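Local coordinates for beta-glucanase (PDB 6EUG), which probably hydrolyses beta-1,3-galactosidic bonds of arabinogalactan through this family 43 glycoside hydrolase domain, the C-terminal part of a longer protein, at residues Ala139-Ala144 with Gln210-Met215; Cys107-Pro112 with Leu127-Lys132; Gly159-Gly164 with Leu247-Lys252; Lys224-Tyr229 with Leu237-Leu242. All coordinates share one frame; numbering follows the deposited sequence. Where two conformers were deposited one is given.

Contact 1: residues Ala139-Ala144 with Gln210-Met215; sequences ARAAVA and QMSRDM. With GIM (glucoimidazole), chain B.
The glucoimidazole pocket of the family 43 propeller is backed here by a seam between two blades: Ala139, just before strand 140-146, and Ala141 within it meet Met211, Ser212 and Arg213 of the loop that leads into strand 215-219. One direct backbone bond crosses it, from Ser212 N to Ala139 O (2.9 Å, 166° at the hydrogen); the donor stands well above the carbonyl plane, 49° out of it. Beside this bond the methyl of Ala139 meets two side chains, in directions about a right angle apart. Met211 bends at its last torsion and returns CE to within 3.7 Å of Ala139 CB, while Arg213 CG lies 3.9 Å from the same methyl, which also sits over one face of the guanidinium. The polar end of Arg213 is held by Tyr136 O and Asn234 OD1. A single water completes the seam. It accepts from Ser212 OG at 2.7 Å and donates to Arg213 O at 2.7 Å and to Arg140 O at 3.1 Å; with OG anti to the backbone N (chi1 -175°), the serine hydroxyl faces this water. One residue on, Asp214 OD2 accepts from glucoimidazole O2 at 2.7 Å and also receives Ala264 N. Arg140 O, Arg213 O and Ser212 OG are thus bridged by one water beside the single direct bond, and the chain reaches the ligand-binding aspartate from a backbone fixed at Ser212 and Arg213.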
loop_
_atom_site.group_PDB
_atom_site.type_symbol
_atom_site.label_atom_id
_atom_site.label_comp_id
_atom_site.label_asym_id
_atom_site.label_seq_id
_atom_site.Cartn_x
_atom_site.Cartn_y
_atom_site.Cartn_z
ATOM N N ALA A 139 13.635 2.707 5.059
ATOM C CA ALA A 139 12.666 2.845 3.982
ATOM C C ALA A 139 12.772 1.736 2.951
ATOM O O ALA A 139 13.020 2.004 1.763
ATOM C CB ALA A 139 12.780 4.239 3.334
ATOM N N ARG A 140 12.590 0.489 3.417
ATOM C CA ARG A 140 12.721 -0.691 2.562
ATOM C C ARG A 140 11.382 -1.377 2.199
ATOM O O ARG A 140 10.347 -1.232 2.903
ATOM C CB ARG A 140 13.598 -1.738 3.243
ATOM C CG ARG A 140 15.060 -1.346 3.487
ATOM C CD ARG A 140 15.868 -2.526 4.025
ATOM N NE ARG A 140 17.292 -2.198 4.126
ATOM C CZ ARG A 140 18.268 -3.078 4.304
ATOM N NH1 ARG A 140 18.023 -4.380 4.356
ATOM N NH2 ARG A 140 19.517 -2.651 4.424
ATOM N N ALA A 141 11.422 -2.102 1.074
ATOM C CA ALA A 141 10.409 -3.103 0.772
ATOM C C ALA A 141 11.015 -4.476 0.997
ATOM O O ALA A 141 12.174 -4.704 0.670
ATOM C CB ALA A 141 9.898 -2.986 -0.653
ATOM N N ALA A 142 10.210 -5.371 1.534
ATOM C CA ALA A 142 10.605 -6.785 1.730
ATOM C C ALA A 142 9.702 -7.746 0.953
ATOM O O ALA A 142 8.528 -7.458 0.771
ATOM C CB ALA A 142 10.569 -7.120 3.198
ATOM N N VAL A 143 10.234 -8.931 0.606
ATOM C CA VAL A 143 9.478 -9.937 -0.139
ATOM C C VAL A 143 9.640 -11.324 0.525
ATOM O O VAL A 143 10.707 -11.676 1.035
ATOM C CB VAL A 143 9.862 -9.956 -1.641
ATOM C CG1 VAL A 143 11.265 -10.444 -1.881
ATOM C CG2 VAL A 143 8.899 -10.809 -2.463
ATOM N N ALA A 144 8.523 -12.046 0.571
ATOM C CA ALA A 144 8.439 -13.391 1.130
ATOM C C ALA A 144 7.501 -14.282 0.262
ATOM O O ALA A 144 6.709 -13.752 -0.506
ATOM C CB ALA A 144 7.949 -13.311 2.576
ATOM N N GLN A 210 15.906 3.565 -4.542
ATOM C CA GLN A 210 14.830 4.492 -4.191
ATOM C C GLN A 210 14.114 4.033 -2.920
ATOM O O GLN A 210 13.954 2.814 -2.684
ATOM C CB GLN A 210 13.839 4.614 -5.359
ATOM C CG GLN A 210 14.493 5.119 -6.652
ATOM C CD GLN A 210 15.091 6.499 -6.504
ATOM O OE1 GLN A 210 14.391 7.436 -6.097
ATOM N NE2 GLN A 210 16.409 6.642 -6.839
ATOM N N MET A 211 13.709 5.010 -2.104
ATOM C CA MET A 211 13.040 4.744 -0.840
ATOM C C MET A 211 11.652 4.185 -1.070
ATOM O O MET A 211 11.014 4.518 -2.047
ATOM C CB MET A 211 12.934 6.021 0.010
ATOM C CG MET A 211 14.283 6.606 0.453
ATOM S SD MET A 211 14.163 8.224 1.228
ATOM C CE MET A 211 13.305 7.829 2.758
ATOM N N SER A 212 11.226 3.280 -0.181
ATOM C CA SER A 212 9.864 2.693 -0.233
ATOM C C SER A 212 9.287 2.637 1.148
ATOM O O SER A 212 9.855 1.947 2.000
ATOM C CB SER A 212 9.934 1.255 -0.842
ATOM O OG SER A 212 8.640 0.680 -1.027
ATOM N N ARG A 213 8.184 3.374 1.388
ATOM C CA ARG A 213 7.454 3.323 2.643
ATOM C C ARG A 213 6.031 2.763 2.407
ATOM O O ARG A 213 5.918 1.564 2.118
ATOM C CB ARG A 213 7.546 4.651 3.436
ATOM C CG ARG A 213 8.965 5.002 3.862
ATOM C CD ARG A 213 8.956 5.764 5.190
ATOM N NE ARG A 213 10.266 6.238 5.654
ATOM C CZ ARG A 213 10.771 7.451 5.415
ATOM N NH1 ARG A 213 10.129 8.336 4.639
ATOM N NH2 ARG A 213 11.958 7.781 5.928
ATOM N N ASP A 214 4.975 3.576 2.477
ATOM C CA ASP A 214 3.641 3.077 2.166
ATOM C C ASP A 214 3.655 2.494 0.724
ATOM O O ASP A 214 4.326 3.046 -0.174
ATOM C CB ASP A 214 2.562 4.170 2.220
ATOM C CG ASP A 214 2.211 4.628 3.623
ATOM O OD1 ASP A 214 2.758 4.154 4.651
ATOM O OD2 ASP A 214 1.290 5.480 3.699
ATOM N N MET A 215 2.981 1.355 0.553
ATOM C CA MET A 215 3.010 0.595 -0.718
ATOM C C MET A 215 1.788 -0.275 -0.974
ATOM O O MET A 215 1.009 -0.599 -0.067
ATOM C CB MET A 215 4.277 -0.288 -0.771
ATOM C CG MET A 215 4.462 -1.280 0.384
ATOM S SD MET A 215 5.124 -2.918 -0.011
ATOM C CE MET A 215 3.648 -3.628 -0.772
HETATM C C1 GIM B . 1.731 6.799 8.011
HETATM C C2 GIM B . 1.481 5.570 7.227
HETATM N N10 GIM B . 2.027 6.856 9.322
HETATM C C3 GIM B . 1.222 4.390 8.182
HETATM C C4 GIM B . 2.274 4.424 9.331
HETATM C C5 GIM B . 2.067 5.665 10.214
HETATM C C6 GIM B . 3.131 5.813 11.301
HETATM C C7 GIM B . 2.039 8.918 8.507
HETATM C C8 GIM B . 2.205 8.164 9.652
HETATM N N1 GIM B . 1.745 8.058 7.506
HETATM O O3 GIM B . 1.341 3.140 7.487
HETATM O O2 GIM B . 0.470 5.862 6.224
HETATM O O4 GIM B . 3.646 4.376 8.865
HETATM O O6 GIM B . 4.395 6.123 10.724
HETATM O O HOH W 1 7.839 -0.274 1.418
#

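Contact 2: residues Cys107-Pro112 with Leu127-Lys132; sequences CIMERP and LHLELK. With GIM (glucoimidazole), chain B.
This beta hairpin, strands 108-117 and 122-130 of one propeller blade, carries Glu110 and Arg111 into the glucoimidazole pocket. The short strand axes approach to 4.8 Å and run antiparallel at 164°. Ile108 with Glu130 and Glu110 with His128 are hydrogen-bonded pairs. Between them, Met109 and Leu129 form a non-hydrogen-bonded pair, on the face where Leu127 CD1 touches Met109 CB and Leu129 CD1 packs on Cys107 SG. The face with Glu110, His128 and Glu130 also carries Ile108, whose CB lies 3.9 Å from Glu130 CB. Glu110, extended beyond CG, brings OE1 to 2.6 Å from glucoimidazole O4, which donates to it; O3 donates to the same oxygen over a longer 3.3 Å. Arg111 takes O2 through NH2 at 3.2 Å and shares O3, weakly, through NE. Tyr136 OH bonds the other carboxylate oxygen of Glu110. Water 2 is also first shell: it donates to Glu110 OE1 and is hydrogen-bonded to His128 ND1 at 2.8 Å and to glucoimidazole O3, so imidazole, carboxylate and ligand share one solvent molecule. His128, with Glu130 behind it, forms the second shell. The histidine's rotation is set from its far edge, where NE2 donates at 2.6 Å, with 168° at the hydrogen, to Glu130 OE2, which lies nearly in the ring plane and is met on its anti side, tilted from the carboxylate plane, a bond Glu130 reaches by bending at chi2 (-73°).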
loop_
_atom_site.group_PDB
_atom_site.type_symbol
_atom_site.label_atom_id
_atom_site.label_comp_id
_atom_site.label_asym_id
_atom_site.label_seq_id
_atom_site.Cartn_x
_atom_site.Cartn_y
_atom_site.Cartn_z
ATOM N N CYS A 107 11.656 -5.126 14.562
ATOM C CA CYS A 107 11.466 -4.451 13.252
ATOM C C CYS A 107 10.013 -3.959 13.044
ATOM O O CYS A 107 9.064 -4.441 13.681
ATOM C CB CYS A 107 11.909 -5.375 12.110
ATOM S SG CYS A 107 10.704 -6.664 11.703
ATOM N N ILE A 108 9.835 -2.977 12.152
ATOM C CA ILE A 108 8.493 -2.507 11.763
ATOM C C ILE A 108 8.084 -3.224 10.466
ATOM O O ILE A 108 8.871 -3.264 9.517
ATOM C CB ILE A 108 8.513 -0.971 11.552
ATOM C CG1 ILE A 108 8.671 -0.247 12.905
ATOM C CG2 ILE A 108 7.316 -0.442 10.791
ATOM C CD1 ILE A 108 9.052 1.212 12.737
ATOM N N MET A 109 6.879 -3.785 10.459
ATOM C CA MET A 109 6.302 -4.464 9.308
ATOM C C MET A 109 4.922 -3.849 9.066
ATOM O O MET A 109 4.022 -4.012 9.903
ATOM C CB MET A 109 6.174 -5.952 9.634
ATOM C CG MET A 109 7.510 -6.664 9.821
ATOM S SD MET A 109 7.178 -8.339 10.355
ATOM C CE MET A 109 8.200 -9.339 9.285
ATOM N N GLU A 110 4.772 -3.131 7.939
ATOM C CA GLU A 110 3.533 -2.401 7.584
ATOM C C GLU A 110 3.011 -2.659 6.161
ATOM O O GLU A 110 3.768 -3.016 5.244
ATOM C CB GLU A 110 3.700 -0.884 7.784
ATOM C CG GLU A 110 3.879 -0.503 9.248
ATOM C CD GLU A 110 4.090 0.981 9.520
ATOM O OE1 GLU A 110 4.152 1.805 8.562
ATOM O OE2 GLU A 110 4.241 1.331 10.732
ATOM N N ARG A 111 1.695 -2.525 6.039
ATOM C CA ARG A 111 1.002 -2.502 4.762
ATOM C C ARG A 111 1.290 -3.708 3.873
ATOM O O ARG A 111 1.519 -3.572 2.674
ATOM C CB ARG A 111 1.208 -1.143 4.059
ATOM C CG ARG A 111 0.578 0.028 4.799
ATOM C CD ARG A 111 0.559 1.360 4.031
ATOM N NE ARG A 111 -0.004 2.416 4.881
ATOM C CZ ARG A 111 -1.309 2.628 5.099
ATOM N NH1 ARG A 111 -2.244 1.948 4.459
ATOM N NH2 ARG A 111 -1.707 3.592 5.946
ATOM N N PRO A 112 1.177 -4.932 4.445
ATOM C CA PRO A 112 1.404 -6.107 3.616
ATOM C C PRO A 112 0.395 -6.284 2.486
ATOM O O PRO A 112 -0.789 -5.931 2.644
ATOM C CB PRO A 112 1.230 -7.262 4.612
ATOM C CG PRO A 112 0.180 -6.729 5.568
ATOM C CD PRO A 112 0.567 -5.279 5.741
ATOM N N LEU A 127 5.904 -6.161 1.592
ATOM C CA LEU A 127 5.543 -5.302 2.727
ATOM C C LEU A 127 6.578 -4.189 2.924
ATOM O O LEU A 127 7.697 -4.298 2.429
ATOM C CB LEU A 127 5.359 -6.156 3.984
ATOM C CG LEU A 127 6.619 -6.906 4.421
ATOM C CD1 LEU A 127 6.756 -6.848 5.926
ATOM C CD2 LEU A 127 6.659 -8.354 3.947
ATOM N N HIS A 128 6.195 -3.145 3.673
ATOM C CA HIS A 128 7.093 -2.073 4.127
ATOM C C HIS A 128 7.835 -2.548 5.363
ATOM O O HIS A 128 7.212 -2.926 6.322
ATOM C CB HIS A 128 6.224 -0.834 4.425
ATOM C CG HIS A 128 6.946 0.338 5.044
ATOM N ND1 HIS A 128 6.257 1.377 5.644
ATOM C CD2 HIS A 128 8.266 0.646 5.155
ATOM C CE1 HIS A 128 7.126 2.250 6.127
ATOM N NE2 HIS A 128 8.349 1.837 5.836
ATOM N N LEU A 129 9.176 -2.562 5.289
ATOM C CA LEU A 129 10.050 -2.942 6.392
ATOM C C LEU A 129 10.926 -1.769 6.846
ATOM O O LEU A 129 11.514 -1.083 6.015
ATOM C CB LEU A 129 10.976 -4.101 5.969
ATOM C CG LEU A 129 11.987 -4.614 7.023
ATOM C CD1 LEU A 129 11.286 -5.272 8.207
ATOM C CD2 LEU A 129 12.947 -5.602 6.382
ATOM N N GLU A 130 11.033 -1.565 8.172
ATOM C CA GLU A 130 12.066 -0.744 8.768
ATOM C C GLU A 130 12.837 -1.621 9.778
ATOM O O GLU A 130 12.242 -2.323 10.621
ATOM C CB GLU A 130 11.489 0.495 9.468
ATOM C CG GLU A 130 10.609 1.407 8.601
ATOM C CD GLU A 130 11.331 2.246 7.561
ATOM O OE1 GLU A 130 12.580 2.357 7.626
ATOM O OE2 GLU A 130 10.637 2.857 6.693
ATOM N N LEU A 131 14.164 -1.598 9.645
ATOM C CA LEU A 131 15.048 -2.420 10.454
ATOM C C LEU A 131 14.987 -2.025 11.937
ATOM O O LEU A 131 14.798 -0.851 12.273
ATOM C CB LEU A 131 16.487 -2.340 9.935
ATOM C CG LEU A 131 16.770 -2.749 8.481
ATOM C CD1 LEU A 131 18.222 -2.464 8.088
ATOM C CD2 LEU A 131 16.445 -4.215 8.261
ATOM N N LYS A 132 15.082 -3.033 12.798
ATOM C CA LYS A 132 15.080 -2.851 14.253
ATOM C C LYS A 132 16.035 -1.765 14.668
ATOM O O LYS A 132 17.194 -1.744 14.244
ATOM C CB LYS A 132 15.478 -4.182 14.945
ATOM C CG LYS A 132 15.645 -4.095 16.466
ATOM C CD LYS A 132 16.070 -5.406 17.122
ATOM C CE LYS A 132 16.160 -5.242 18.651
ATOM N NZ LYS A 132 16.785 -6.423 19.301
HETATM C C1 GIM B . 1.731 6.799 8.011
HETATM C C2 GIM B . 1.481 5.570 7.227
HETATM N N10 GIM B . 2.027 6.856 9.322
HETATM C C3 GIM B . 1.222 4.390 8.182
HETATM C C4 GIM B . 2.274 4.424 9.331
HETATM C C5 GIM B . 2.067 5.665 10.214
HETATM C C6 GIM B . 3.131 5.813 11.301
HETATM C C7 GIM B . 2.039 8.918 8.507
HETATM C C8 GIM B . 2.205 8.164 9.652
HETATM N N1 GIM B . 1.745 8.058 7.506
HETATM O O3 GIM B . 1.341 3.140 7.487
HETATM O O2 GIM B . 0.470 5.862 6.224
HETATM O O4 GIM B . 3.646 4.376 8.865
HETATM O O6 GIM B . 4.395 6.123 10.724
HETATM O O HOH W 2 3.501 1.811 5.731
#

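Contact 3: residues Gly159-Gly164 with Leu247-Lys252; sequences GRVNPG and LSHTGK
Val161 and Asn162, in the loop after strand 154-159, the last of one propeller blade, lean on the corner of His249, Thr250 and Gly251 between strands 236-242 and 252-256 of the next blade. The apolar part is a CH-pi contact: Val161 CG1 stands over one face of the His249 ring, 3.5 Å from its centroid and 7° off its normal. Asn162 contributes van der Waals contact, its amide turned 69° from that ring and ND2 lying 3.3 Å from His249 CB. ND2 is also 3.1 Å from Gly251 N, but both are donors. Water 3 makes the polar link, accepting from Asn162 N and hydrogen-bonded to His249 ND1, each at 2.9 Å. Within the corner, Thr250 OG1 accepts from Lys252 N at 3.2 Å, an ST turn, and also pairs with Glu241 OE1. With its ND1 held by water and its NE2 bonded to His227 ND1, the imidazole has both nitrogens engaged; the His-His bond implies that at least one of the joined nitrogens probably lacks a proton.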
loop_
_atom_site.group_PDB
_atom_site.type_symbol
_atom_site.label_atom_id
_atom_site.label_comp_id
_atom_site.label_asym_id
_atom_site.label_seq_id
_atom_site.Cartn_x
_atom_site.Cartn_y
_atom_site.Cartn_z
ATOM N N GLY A 159 15.193 -4.429 0.731
ATOM C CA GLY A 159 16.084 -3.407 0.227
ATOM C C GLY A 159 15.315 -2.204 -0.290
ATOM O O GLY A 159 14.092 -2.254 -0.439
ATOM N N ARG A 160 16.051 -1.130 -0.571
ATOM C CA ARG A 160 15.547 -0.025 -1.374
ATOM C C ARG A 160 15.466 -0.498 -2.845
ATOM O O ARG A 160 16.048 -1.555 -3.229
ATOM C CB ARG A 160 16.392 1.255 -1.187
ATOM C CG ARG A 160 16.276 1.914 0.194
ATOM C CD ARG A 160 16.964 3.268 0.289
ATOM N NE ARG A 160 16.745 3.854 1.616
ATOM C CZ ARG A 160 17.169 5.042 2.018
ATOM N NH1 ARG A 160 17.874 5.809 1.213
ATOM N NH2 ARG A 160 16.879 5.478 3.239
ATOM N N VAL A 161 14.781 0.278 -3.670
ATOM C CA VAL A 161 14.316 -0.210 -4.974
ATOM C C VAL A 161 15.172 0.246 -6.164
ATOM O O VAL A 161 15.429 1.433 -6.331
ATOM C CB VAL A 161 12.840 0.172 -5.214
ATOM C CG1 VAL A 161 12.322 -0.434 -6.513
ATOM C CG2 VAL A 161 11.936 -0.235 -4.030
ATOM N N ASN A 162 15.556 -0.721 -7.013
ATOM C CA ASN A 162 16.246 -0.470 -8.284
ATOM C C ASN A 162 17.568 0.344 -8.170
ATOM O O ASN A 162 17.726 1.365 -8.859
ATOM C CB ASN A 162 15.303 0.177 -9.332
ATOM C CG ASN A 162 14.248 -0.779 -9.889
ATOM O OD1 ASN A 162 13.047 -0.400 -10.001
ATOM N ND2 ASN A 162 14.656 -1.994 -10.253
ATOM N N PRO A 163 18.513 -0.105 -7.319
ATOM C CA PRO A 163 19.837 0.583 -7.291
ATOM C C PRO A 163 20.463 0.794 -8.681
ATOM O O PRO A 163 20.413 -0.125 -9.540
ATOM C CB PRO A 163 20.688 -0.325 -6.387
ATOM C CG PRO A 163 20.021 -1.655 -6.434
ATOM C CD PRO A 163 18.545 -1.361 -6.537
ATOM N N GLY A 164 20.951 2.026 -8.914
ATOM C CA GLY A 164 21.606 2.400 -10.157
ATOM C C GLY A 164 20.724 2.783 -11.353
ATOM O O GLY A 164 21.268 3.218 -12.375
ATOM N N LEU A 247 9.424 -11.797 -7.670
ATOM C CA LEU A 247 10.315 -11.775 -6.495
ATOM C C LEU A 247 11.367 -10.672 -6.506
ATOM O O LEU A 247 12.073 -10.511 -5.510
ATOM C CB LEU A 247 11.024 -13.148 -6.312
ATOM C CG LEU A 247 10.103 -14.345 -6.211
ATOM C CD1 LEU A 247 10.939 -15.633 -6.049
ATOM C CD2 LEU A 247 9.046 -14.227 -5.130
ATOM N N SER A 248 11.440 -9.887 -7.591
ATOM C CA SER A 248 12.402 -8.804 -7.718
ATOM C C SER A 248 11.881 -7.775 -8.710
ATOM O O SER A 248 10.850 -8.034 -9.370
ATOM C CB SER A 248 13.773 -9.356 -8.141
ATOM O OG SER A 248 13.754 -9.827 -9.493
ATOM N N HIS A 249 12.583 -6.648 -8.818
ATOM C CA HIS A 249 12.229 -5.552 -9.759
ATOM C C HIS A 249 13.038 -5.679 -11.057
ATOM O O HIS A 249 14.166 -6.181 -11.027
ATOM C CB HIS A 249 12.488 -4.199 -9.147
ATOM C CG HIS A 249 11.754 -3.944 -7.865
ATOM N ND1 HIS A 249 12.298 -4.204 -6.624
ATOM C CD2 HIS A 249 10.519 -3.440 -7.635
ATOM C CE1 HIS A 249 11.415 -3.885 -5.694
ATOM N NE2 HIS A 249 10.355 -3.374 -6.280
ATOM N N THR A 250 12.487 -5.222 -12.191
ATOM C CA THR A 250 13.206 -5.298 -13.485
ATOM C C THR A 250 14.154 -4.128 -13.803
ATOM O O THR A 250 15.024 -4.266 -14.666
ATOM C CB THR A 250 12.230 -5.385 -14.661
ATOM O OG1 THR A 250 11.485 -4.159 -14.722
ATOM C CG2 THR A 250 11.295 -6.578 -14.498
ATOM N N GLY A 251 13.954 -2.987 -13.137
ATOM C CA GLY A 251 14.636 -1.735 -13.462
ATOM C C GLY A 251 13.774 -0.711 -14.171
ATOM O O GLY A 251 14.171 0.461 -14.284
ATOM N N LYS A 252 12.601 -1.137 -14.650
ATOM C CA LYS A 252 11.695 -0.254 -15.372
ATOM C C LYS A 252 10.715 0.339 -14.352
ATOM O O LYS A 252 10.009 -0.416 -13.650
ATOM C CB LYS A 252 10.949 -1.036 -16.467
ATOM C CG LYS A 252 10.050 -0.196 -17.349
ATOM C CD LYS A 252 9.107 -1.013 -18.221
ATOM C CE LYS A 252 9.822 -1.900 -19.200
ATOM N NZ LYS A 252 8.867 -2.289 -20.289
HETATM O O HOH W 3 15.138 -3.543 -6.555
#

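Contact 4: residues Lys224-Tyr229 with Leu237-Leu242; sequences KAYHIY and LQIAEL
Tyr229 and Gln238 make the polar cross-strand pair here: Tyr229 OH donates to Gln238 OE1 at 2.7 Å, in the amide plane and on a lone pair, with ring and amide 69° apart. Tyr229 CG sits between its own backbone N and carbonyl carbon (chi1 56°), which places Gln238 O over one face of the ring, 3.7 Å above the plane, and Ala240 CB at an edge. On the opposite side of the sheet Ile228 and Ile239 lie side by side, with Ile228 CG1 4.1 Å from Ile239 CG2. Near the strand ends Lys224 NZ forms a salt bridge to Glu241 OE2 (3.1 Å), arriving above the carboxylate plane; water 6 donates to that oxygen and to Tyr226 OH. These residues belong to an antiparallel hairpin in the middle of a four-stranded propeller blade, whose paired backbone bonds include His227 N to Ala240 O at 2.9 Å. Farther out, Tyr229 CD1 covers the centre of the His227 ring, itself held by His249, and Gln238 NE2 is held by Gln210 OE1 and Glu232 OE2.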
loop_
_atom_site.group_PDB
_atom_site.type_symbol
_atom_site.label_atom_id
_atom_site.label_comp_id
_atom_site.label_asym_id
_atom_site.label_seq_id
_atom_site.Cartn_x
_atom_site.Cartn_y
_atom_site.Cartn_z
ATOM N N LYS A 224 1.595 -9.078 -15.854
ATOM C CA LYS A 224 2.678 -8.269 -15.276
ATOM C C LYS A 224 2.199 -7.690 -13.955
ATOM O O LYS A 224 1.052 -7.210 -13.854
ATOM C CB LYS A 224 3.137 -7.154 -16.216
ATOM C CG LYS A 224 4.059 -7.664 -17.326
ATOM C CD LYS A 224 4.455 -6.584 -18.308
ATOM C CE LYS A 224 5.377 -7.137 -19.397
ATOM N NZ LYS A 224 6.680 -7.591 -18.846
ATOM N N ALA A 225 3.049 -7.775 -12.944
ATOM C CA ALA A 225 2.757 -7.180 -11.628
ATOM C C ALA A 225 3.582 -5.906 -11.388
ATOM O O ALA A 225 4.705 -5.795 -11.873
ATOM C CB ALA A 225 2.996 -8.194 -10.508
ATOM N N TYR A 226 3.009 -4.986 -10.595
ATOM C CA TYR A 226 3.597 -3.693 -10.278
ATOM C C TYR A 226 3.606 -3.435 -8.769
ATOM O O TYR A 226 2.611 -3.725 -8.066
ATOM C CB TYR A 226 2.882 -2.515 -10.998
ATOM C CG TYR A 226 2.944 -2.679 -12.527
ATOM C CD1 TYR A 226 2.006 -3.444 -13.206
ATOM C CD2 TYR A 226 3.971 -2.075 -13.284
ATOM C CE1 TYR A 226 2.096 -3.637 -14.584
ATOM C CE2 TYR A 226 4.051 -2.267 -14.641
ATOM C CZ TYR A 226 3.109 -3.034 -15.289
ATOM O OH TYR A 226 3.217 -3.191 -16.640
ATOM N N HIS A 227 4.724 -2.870 -8.326
ATOM C CA HIS A 227 4.963 -2.386 -6.937
ATOM C C HIS A 227 4.841 -0.835 -6.958
ATOM O O HIS A 227 5.612 -0.144 -7.646
ATOM C CB HIS A 227 6.325 -2.888 -6.459
ATOM C CG HIS A 227 6.754 -2.402 -5.098
ATOM N ND1 HIS A 227 8.071 -2.125 -4.790
ATOM C CD2 HIS A 227 6.043 -2.141 -3.979
ATOM C CE1 HIS A 227 8.147 -1.723 -3.531
ATOM N NE2 HIS A 227 6.923 -1.718 -3.021
ATOM N N ILE A 228 3.859 -0.328 -6.218
ATOM C CA ILE A 228 3.484 1.091 -6.193
ATOM C C ILE A 228 3.840 1.589 -4.785
ATOM O O ILE A 228 3.388 1.000 -3.802
ATOM C CB ILE A 228 1.997 1.305 -6.481
ATOM C CG1 ILE A 228 1.677 0.840 -7.924
ATOM C CG2 ILE A 228 1.653 2.792 -6.380
ATOM C CD1 ILE A 228 0.243 0.564 -8.230
ATOM N N TYR A 229 4.654 2.623 -4.673
ATOM C CA TYR A 229 5.127 3.050 -3.330
ATOM C C TYR A 229 5.439 4.533 -3.180
ATOM O O TYR A 229 5.780 5.198 -4.154
ATOM C CB TYR A 229 6.355 2.203 -2.909
ATOM C CG TYR A 229 7.496 2.269 -3.944
ATOM C CD1 TYR A 229 7.492 1.436 -5.089
ATOM C CD2 TYR A 229 8.537 3.222 -3.835
ATOM C CE1 TYR A 229 8.498 1.528 -6.033
ATOM C CE2 TYR A 229 9.546 3.311 -4.778
ATOM C CZ TYR A 229 9.505 2.500 -5.908
ATOM O OH TYR A 229 10.485 2.624 -6.867
ATOM N N LEU A 237 5.346 9.596 -5.616
ATOM C CA LEU A 237 4.975 8.182 -5.846
ATOM C C LEU A 237 5.842 7.582 -6.962
ATOM O O LEU A 237 6.155 8.272 -7.933
ATOM C CB LEU A 237 3.531 8.021 -6.279
ATOM C CG LEU A 237 2.448 8.184 -5.230
ATOM C CD1 LEU A 237 1.120 8.260 -5.948
ATOM C CD2 LEU A 237 2.472 7.013 -4.241
ATOM N N GLN A 238 6.227 6.306 -6.801
ATOM C CA GLN A 238 6.880 5.553 -7.887
ATOM C C GLN A 238 6.124 4.257 -8.190
ATOM O O GLN A 238 5.485 3.685 -7.285
ATOM C CB GLN A 238 8.377 5.315 -7.599
ATOM C CG GLN A 238 9.209 6.600 -7.586
ATOM C CD GLN A 238 10.686 6.393 -7.241
ATOM O OE1 GLN A 238 11.142 5.241 -7.117
ATOM N NE2 GLN A 238 11.442 7.507 -7.058
ATOM N N ILE A 239 6.144 3.842 -9.479
ATOM C CA ILE A 239 5.497 2.609 -9.960
ATOM C C ILE A 239 6.572 1.814 -10.674
ATOM O O ILE A 239 7.112 2.311 -11.668
ATOM C CB ILE A 239 4.338 2.890 -10.938
ATOM C CG1 ILE A 239 3.326 3.845 -10.287
ATOM C CG2 ILE A 239 3.683 1.586 -11.394
ATOM C CD1 ILE A 239 2.092 4.165 -11.132
ATOM N N ALA A 240 6.865 0.611 -10.154
ATOM C CA ALA A 240 7.980 -0.250 -10.622
ATOM C C ALA A 240 7.487 -1.631 -11.078
ATOM O O ALA A 240 6.819 -2.352 -10.326
ATOM C CB ALA A 240 9.015 -0.413 -9.522
ATOM N N GLU A 241 7.838 -2.005 -12.301
ATOM C CA GLU A 241 7.575 -3.343 -12.815
ATOM C C GLU A 241 8.324 -4.455 -12.036
ATOM O O GLU A 241 9.534 -4.344 -11.795
ATOM C CB GLU A 241 7.972 -3.365 -14.288
ATOM C CG GLU A 241 7.669 -4.657 -15.043
ATOM C CD GLU A 241 8.301 -4.703 -16.420
ATOM O OE1 GLU A 241 9.539 -4.446 -16.545
ATOM O OE2 GLU A 241 7.571 -5.022 -17.384
ATOM N N LEU A 242 7.631 -5.549 -11.735
ATOM C CA LEU A 242 8.235 -6.765 -11.150
ATOM C C LEU A 242 8.662 -7.780 -12.238
ATOM O O LEU A 242 8.076 -7.843 -13.335
ATOM C CB LEU A 242 7.250 -7.419 -10.177
ATOM C CG LEU A 242 6.893 -6.563 -8.944
ATOM C CD1 LEU A 242 5.984 -7.358 -8.023
ATOM C CD2 LEU A 242 8.112 -6.048 -8.179
HETATM O O HOH W 4 8.288 -8.582 -16.042
HETATM O O HOH W 5 5.541 -9.143 -13.569
HETATM O O HOH W 6 5.492 -2.966 -18.196
#

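How the contacts relate
The four contacts span two successive blades of the five-bladed propeller. Contact 2 lies in the sheet of strands 108-117 to 154-159 and closes before contact 1 opens; strand 140-146 of contact 1 adjoins its strand 122-130, and the centres are 8 Å apart. Contact 1 ties this blade to the chain entering the next sheet, and its segments alternate with those of contact 3, 10 Å away. Contact 4, the hairpin of that next sheet, falls between the two segments of contact 3, centres also 10 Å apart. Contacts 2 and 4, about 18 Å between centres, do not touch; contact 1 lies between them, bringing Asp214, on the loop into the second blade, next to the ligand that contact 2 binds through Glu110 and Arg111.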